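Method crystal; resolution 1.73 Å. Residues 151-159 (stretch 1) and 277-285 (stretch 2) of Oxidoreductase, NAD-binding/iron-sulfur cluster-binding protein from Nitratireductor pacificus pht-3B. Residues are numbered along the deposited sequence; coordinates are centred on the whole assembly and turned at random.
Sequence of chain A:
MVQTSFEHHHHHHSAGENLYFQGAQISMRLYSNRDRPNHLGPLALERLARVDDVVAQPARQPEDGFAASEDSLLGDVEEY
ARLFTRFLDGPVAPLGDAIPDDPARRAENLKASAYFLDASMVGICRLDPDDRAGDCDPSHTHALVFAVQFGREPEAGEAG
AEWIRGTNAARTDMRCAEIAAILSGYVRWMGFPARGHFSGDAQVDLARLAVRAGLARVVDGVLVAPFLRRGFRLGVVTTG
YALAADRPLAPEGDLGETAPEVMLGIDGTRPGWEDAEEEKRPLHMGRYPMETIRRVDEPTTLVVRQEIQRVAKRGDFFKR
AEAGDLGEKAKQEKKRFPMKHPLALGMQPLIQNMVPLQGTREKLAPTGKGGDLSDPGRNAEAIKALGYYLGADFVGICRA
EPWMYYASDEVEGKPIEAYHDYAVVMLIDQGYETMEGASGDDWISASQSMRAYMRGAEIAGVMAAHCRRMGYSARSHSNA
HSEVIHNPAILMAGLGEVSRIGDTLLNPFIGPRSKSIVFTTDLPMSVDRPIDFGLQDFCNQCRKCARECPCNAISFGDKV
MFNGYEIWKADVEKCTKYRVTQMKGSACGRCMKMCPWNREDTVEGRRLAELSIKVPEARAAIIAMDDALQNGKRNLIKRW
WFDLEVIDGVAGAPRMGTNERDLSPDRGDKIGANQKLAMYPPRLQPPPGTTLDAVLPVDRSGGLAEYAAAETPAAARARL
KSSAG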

ATOM      1  N   GLY A 151      10.900 -13.498   4.666  1.00 21.67           N
ATOM      2  CA  GLY A 151      10.548 -12.620   5.797  1.00 20.75           C
ATOM      3  C   GLY A 151      11.374 -12.902   7.024  1.00 22.55           C
ATOM      4  O   GLY A 151      11.825 -14.029   7.253  1.00 19.00           O
ATOM      5  N   ARG A 152      11.521 -11.884   7.870  1.00 24.75           N
ATOM      6  CA  ARG A 152      12.020 -12.088   9.214  1.00 23.96           C
ATOM      7  C   ARG A 152      11.018 -12.907  10.036  1.00 25.16           C
ATOM      8  O   ARG A 152       9.796 -12.744   9.893  1.00 25.04           O
ATOM      9  CB  ARG A 152      12.202 -10.765   9.945  1.00 25.38           C
ATOM     10  CG  ARG A 152      13.356  -9.919   9.475  1.00 28.64           C
ATOM     11  CD  ARG A 152      13.474  -8.645  10.334  1.00 28.79           C
ATOM     12  NE  ARG A 152      13.755  -8.983  11.700  1.00 29.48           N
ATOM     13  CZ  ARG A 152      13.427  -8.240  12.769  1.00 31.08           C
ATOM     14  NH1 ARG A 152      12.848  -7.070  12.637  1.00 25.93           N
ATOM     15  NH2 ARG A 152      13.675  -8.690  13.974  1.00 27.27           N
ATOM     16  N   GLU A 153      11.523 -13.791  10.870  1.00 25.96           N
ATOM     17  CA  GLU A 153      10.639 -14.587  11.714  1.00 28.94           C
ATOM     18  C   GLU A 153      10.888 -14.229  13.192  1.00 28.66           C
ATOM     19  O   GLU A 153      11.936 -13.736  13.557  1.00 29.30           O
ATOM     20  CB  GLU A 153      10.872 -16.078  11.506  1.00 32.25           C
ATOM     21  CG  GLU A 153      10.860 -16.534  10.048  1.00 35.32           C
ATOM     22  CD  GLU A 153      10.985 -18.091   9.897  1.00 45.24           C
ATOM     23  OE1 GLU A 153      10.861 -18.791  10.952  1.00 45.82           O
ATOM     24  OE2 GLU A 153      11.151 -18.637   8.742  1.00 46.97           O
ATOM     25  N   PRO A 154       9.877 -14.433  14.046  1.00 29.85           N
ATOM     26  CA  PRO A 154      10.073 -14.267  15.451  1.00 31.10           C
ATOM     27  C   PRO A 154      11.169 -15.244  15.983  1.00 33.94           C
ATOM     28  O   PRO A 154      11.318 -16.358  15.452  1.00 38.90           O
ATOM     29  CB  PRO A 154       8.723 -14.645  16.030  1.00 28.25           C
ATOM     30  CG  PRO A 154       7.769 -14.579  14.952  1.00 28.24           C
ATOM     31  CD  PRO A 154       8.542 -14.947  13.741  1.00 30.97           C
ATOM     32  N   GLU A 155      11.855 -14.816  17.015  1.00 33.95           N
ATOM     33  CA  GLU A 155      12.823 -15.659  17.702  1.00 38.73           C
ATOM     34  C   GLU A 155      12.101 -16.707  18.498  1.00 37.18           C
ATOM     35  O   GLU A 155      10.875 -16.625  18.768  1.00 36.01           O
ATOM     36  CB  GLU A 155      13.727 -14.834  18.643  1.00 37.72           C
ATOM     37  CG  GLU A 155      14.426 -13.650  17.954  1.00 46.27           C
ATOM     38  CD  GLU A 155      15.499 -14.083  16.905  1.00 61.00           C
ATOM     39  OE1 GLU A 155      16.666 -14.398  17.311  1.00 61.77           O
ATOM     40  OE2 GLU A 155      15.192 -14.089  15.654  1.00 64.92           O
ATOM     41  N   ALA A 156      12.870 -17.705  18.898  1.00 43.51           N
ATOM     42  CA  ALA A 156      12.364 -18.765  19.764  1.00 43.18           C
ATOM     43  C   ALA A 156      11.708 -18.207  21.038  1.00 37.62           C
ATOM     44  O   ALA A 156      12.266 -17.328  21.712  1.00 41.36           O
ATOM     45  CB  ALA A 156      13.500 -19.704  20.161  1.00 48.54           C
ATOM     46  N   GLY A 157      10.511 -18.682  21.325  1.00 35.14           N
ATOM     47  CA  GLY A 157       9.859 -18.224  22.531  1.00 36.19           C
ATOM     48  C   GLY A 157       9.099 -16.919  22.394  1.00 39.51           C
ATOM     49  O   GLY A 157       8.393 -16.553  23.319  1.00 35.12           O
ATOM     50  N   GLU A 158       9.209 -16.215  21.242  1.00 33.31           N
ATOM     51  CA  GLU A 158       8.396 -15.034  21.020  1.00 31.50           C
ATOM     52  C   GLU A 158       7.001 -15.449  20.610  1.00 27.69           C
ATOM     53  O   GLU A 158       6.782 -16.498  20.026  1.00 27.48           O
ATOM     54  CB  GLU A 158       9.019 -14.102  19.963  1.00 29.50           C
ATOM     55  CG  GLU A 158      10.377 -13.549  20.301  1.00 40.25           C
ATOM     56  CD  GLU A 158      10.735 -12.289  19.452  1.00 47.13           C
ATOM     57  OE1 GLU A 158      10.741 -12.372  18.165  1.00 42.98           O
ATOM     58  OE2 GLU A 158      11.084 -11.233  20.092  1.00 47.60           O
ATOM     59  N   ALA A 159       6.053 -14.578  20.902  1.00 30.18           N
ATOM     60  CA  ALA A 159       4.676 -14.843  20.548  1.00 26.87           C
ATOM     61  C   ALA A 159       4.564 -15.001  19.005  1.00 29.29           C
ATOM     62  O   ALA A 159       5.163 -14.234  18.215  1.00 23.94           O
ATOM     63  CB  ALA A 159       3.779 -13.733  21.058  1.00 27.70           C
ATOM     64  N   GLU A 277      21.200  -4.368  12.089  1.00 30.21           N
ATOM     65  CA  GLU A 277      20.579  -3.422  13.049  1.00 31.96           C
ATOM     66  C   GLU A 277      19.105  -3.650  13.190  1.00 34.50           C
ATOM     67  O   GLU A 277      18.584  -3.713  14.312  1.00 35.80           O
ATOM     68  CB  GLU A 277      20.862  -1.952  12.680  1.00 35.32           C
ATOM     69  CG  GLU A 277      22.367  -1.567  12.805  1.00 40.33           C
ATOM     70  CD  GLU A 277      23.113  -2.081  14.093  1.00 49.94           C
ATOM     71  OE1 GLU A 277      24.137  -2.899  14.067  1.00 42.24           O
ATOM     72  OE2 GLU A 277      22.677  -1.622  15.182  1.00 53.53           O
ATOM     73  N   GLU A 278      18.424  -3.868  12.072  1.00 28.88           N
ATOM     74  CA  GLU A 278      17.021  -4.204  12.113  1.00 29.12           C
ATOM     75  C   GLU A 278      16.746  -5.474  12.939  1.00 29.29           C
ATOM     76  O   GLU A 278      15.717  -5.564  13.632  1.00 29.63           O
ATOM     77  CB  GLU A 278      16.458  -4.389  10.671  1.00 24.32           C
ATOM     78  N   GLU A 279      17.595  -6.495  12.827  1.00 32.70           N
ATOM     79  CA  GLU A 279      17.330  -7.778  13.512  1.00 33.06           C
ATOM     80  C   GLU A 279      17.431  -7.697  15.023  1.00 34.24           C
ATOM     81  O   GLU A 279      17.127  -8.633  15.722  1.00 34.20           O
ATOM     82  CB  GLU A 279      18.246  -8.886  12.996  1.00 38.95           C
ATOM     83  CG  GLU A 279      17.732  -9.393  11.646  1.00 48.68           C
ATOM     84  CD  GLU A 279      18.823  -9.795  10.648  1.00 58.42           C
ATOM     85  OE1 GLU A 279      19.993  -9.916  11.104  1.00 61.96           O
ATOM     86  OE2 GLU A 279      18.481  -9.980   9.415  1.00 52.92           O
ATOM     87  N   LYS A 280      17.909  -6.596  15.540  1.00 33.64           N
ATOM     88  CA  LYS A 280      17.969  -6.414  16.952  1.00 33.04           C
ATOM     89  C   LYS A 280      16.633  -5.959  17.570  1.00 32.92           C
ATOM     90  O   LYS A 280      16.541  -6.004  18.765  1.00 36.40           O
ATOM     91  CB  LYS A 280      19.053  -5.402  17.303  1.00 37.34           C
ATOM     92  CG  LYS A 280      20.432  -5.958  17.022  1.00 41.28           C
ATOM     93  CD  LYS A 280      21.457  -4.849  16.973  1.00 45.93           C
ATOM     94  CE  LYS A 280      22.819  -5.464  16.560  1.00 48.96           C
ATOM     95  NZ  LYS A 280      23.998  -4.599  16.893  1.00 61.26           N
ATOM     96  N   ARG A 281      15.681  -5.442  16.782  1.00 26.65           N
ATOM     97  CA  ARG A 281      14.349  -5.138  17.247  1.00 26.42           C
ATOM     98  C   ARG A 281      13.531  -6.392  17.164  1.00 23.31           C
ATOM     99  O   ARG A 281      13.526  -7.014  16.136  1.00 23.63           O
ATOM    100  CB  ARG A 281      13.661  -4.066  16.370  1.00 25.85           C
ATOM    101  CG  ARG A 281      13.946  -2.645  16.705  1.00 32.33           C
ATOM    102  CD  ARG A 281      13.366  -1.713  15.613  1.00 30.85           C
ATOM    103  NE  ARG A 281      11.956  -1.387  15.716  1.00 24.05           N
ATOM    104  CZ  ARG A 281      11.481  -0.572  16.644  1.00 24.72           C
ATOM    105  NH1 ARG A 281      12.292  -0.024  17.514  1.00 23.73           N
ATOM    106  NH2 ARG A 281      10.203  -0.314  16.734  1.00 21.52           N
ATOM    107  N   PRO A 282      12.699  -6.680  18.185  1.00 24.68           N
ATOM    108  CA  PRO A 282      11.723  -7.704  18.062  1.00 21.08           C
ATOM    109  C   PRO A 282      10.793  -7.459  16.841  1.00 22.34           C
ATOM    110  O   PRO A 282      10.420  -6.322  16.554  1.00 19.30           O
ATOM    111  CB  PRO A 282      10.917  -7.602  19.360  1.00 24.46           C
ATOM    112  CG  PRO A 282      11.835  -6.951  20.312  1.00 23.05           C
ATOM    113  CD  PRO A 282      12.647  -6.006  19.495  1.00 23.48           C
ATOM    114  N   LEU A 283      10.467  -8.530  16.120  1.00 20.76           N
ATOM    115  CA  LEU A 283       9.687  -8.434  14.915  1.00 19.38           C
ATOM    116  C   LEU A 283       8.345  -7.731  15.241  1.00 20.74           C
ATOM    117  O   LEU A 283       7.853  -6.903  14.465  1.00 17.39           O
ATOM    118  CB  LEU A 283       9.483  -9.801  14.302  1.00 21.63           C
ATOM    119  CG  LEU A 283       8.617  -9.921  13.052  1.00 21.20           C
ATOM    120  CD1 LEU A 283       9.214  -9.072  11.971  1.00 23.34           C
ATOM    121  CD2 LEU A 283       8.432 -11.348  12.577  1.00 22.01           C
ATOM    122  N   HIS A 284       7.774  -8.012  16.405  1.00 18.80           N
ATOM    123  CA  HIS A 284       6.493  -7.413  16.722  1.00 19.21           C
ATOM    124  C   HIS A 284       6.489  -5.917  16.904  1.00 17.11           C
ATOM    125  O   HIS A 284       5.423  -5.293  16.929  1.00 18.41           O
ATOM    126  CB  HIS A 284       5.836  -8.052  17.957  1.00 20.57           C
ATOM    127  CG  HIS A 284       6.577  -7.824  19.228  1.00 24.26           C
ATOM    128  ND1 HIS A 284       6.390  -6.694  20.008  1.00 27.70           N
ATOM    129  CD2 HIS A 284       7.488  -8.586  19.874  1.00 24.66           C
ATOM    130  CE1 HIS A 284       7.203  -6.735  21.044  1.00 23.93           C
ATOM    131  NE2 HIS A 284       7.869  -7.881  20.987  1.00 27.68           N
ATOM    132  N   MET A 285       7.648  -5.311  16.962  1.00 18.22           N
ATOM    133  CA  MET A 285       7.752  -3.852  17.114  1.00 17.44           C
ATOM    134  C   MET A 285       7.753  -3.058  15.803  1.00 20.52           C
ATOM    135  O   MET A 285       7.763  -1.791  15.842  1.00 18.99           O
ATOM    136  CB  MET A 285       8.979  -3.499  17.916  1.00 17.85           C
ATOM    137  CG  MET A 285       8.793  -3.914  19.399  1.00 26.28           C
ATOM    138  SD  MET A 285      10.229  -3.479  20.330  1.00 41.79           S
ATOM    139  CE  MET A 285      10.081  -1.695  20.465  1.00 44.62           C
TER
HETATM  140  O   HOH W   1      11.170  -5.068  14.191  1.00 21.21           O
HETATM  141  O   HOH W   2       8.404 -10.655  17.539  1.00 25.20           O
HETATM  142  O   HOH W   3      12.122 -10.907  16.676  1.00 31.35           O

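Stretch 1 has no regular helix or strand; stretch 2 leaves a helix at its start, passes through a type I turn from Glu278 to Arg281, and closes in a 3-10 segment at 283-285. The backbones come nearest at Pro154 and Leu283, whose CA atoms lie 5.9 Å apart, and 401 Å² of surface is buried, both sides summed.

Gly151 makes no contact, so the interface begins at Arg152, which has the largest area covered by the other stretch. Its CA-to-CB bond points toward stretch 2, and the m, t, p side chain delivers the guanidinium to the turn. There Arg152 NH2 donates to Arg281 O at 2.7 Å with an N-H...O angle of 162°, the one direct hydrogen bond between the stretches. Arg281 O lies near the guanidinium plane, where the N-H groups point. By contrast, Glu278 O sits over one face, 3.4 Å from Arg152 NH1, and the poor angle excludes a hydrogen bond; that carbonyl instead accepts from Arg281 N at 3.2 Å within the turn. Leu283 CD1 covers the opposite face. Water 1 extends the polar link, accepting from Arg152 NH1 at 3.0 Å and donating to Pro282 O at 2.8 Å.

The backbone of Arg152 pays a cost: its O lies 3.3 Å from Leu283 CD2, a methyl that cannot donate, and this buried carbonyl has no partner in the model. Glu153 directs its CA-to-CB bond away, contributing mainly backbone, with its C atom 3.8 Å from Leu283 CD2. At Pro154 the packing becomes apolar, ring CD lying 3.8 Å from Leu283 CD2. Leu283, with its t, p rotamer, thus packs along the backbone from Arg152 to Pro154 as well as against the guanidinium.

Glu155 opens a type II turn, closed by Glu158 N donating to Glu155 O at 3.0 Å. Ala156 and Gly157 are out of reach of stretch 2; the phi/psi of 84/-7° at Gly157 would jam a CB against the preceding carbonyl O.

The turn returns the chain to the interface at Glu158, whose CA-to-CB bond points toward stretch 2. Glu158 OE1 accepts from Glu155 N at 2.9 Å, which ties the carboxylate to the turn. Water 3 donates to Glu158 OE1 at 2.5 Å and accepts from Leu283 N at 2.9 Å, while water 2 accepts from His284 N at 2.9 Å and donates weakly to Glu158 OE1 at 3.0 Å. The carboxylate therefore reaches the start of the 3-10 segment through water.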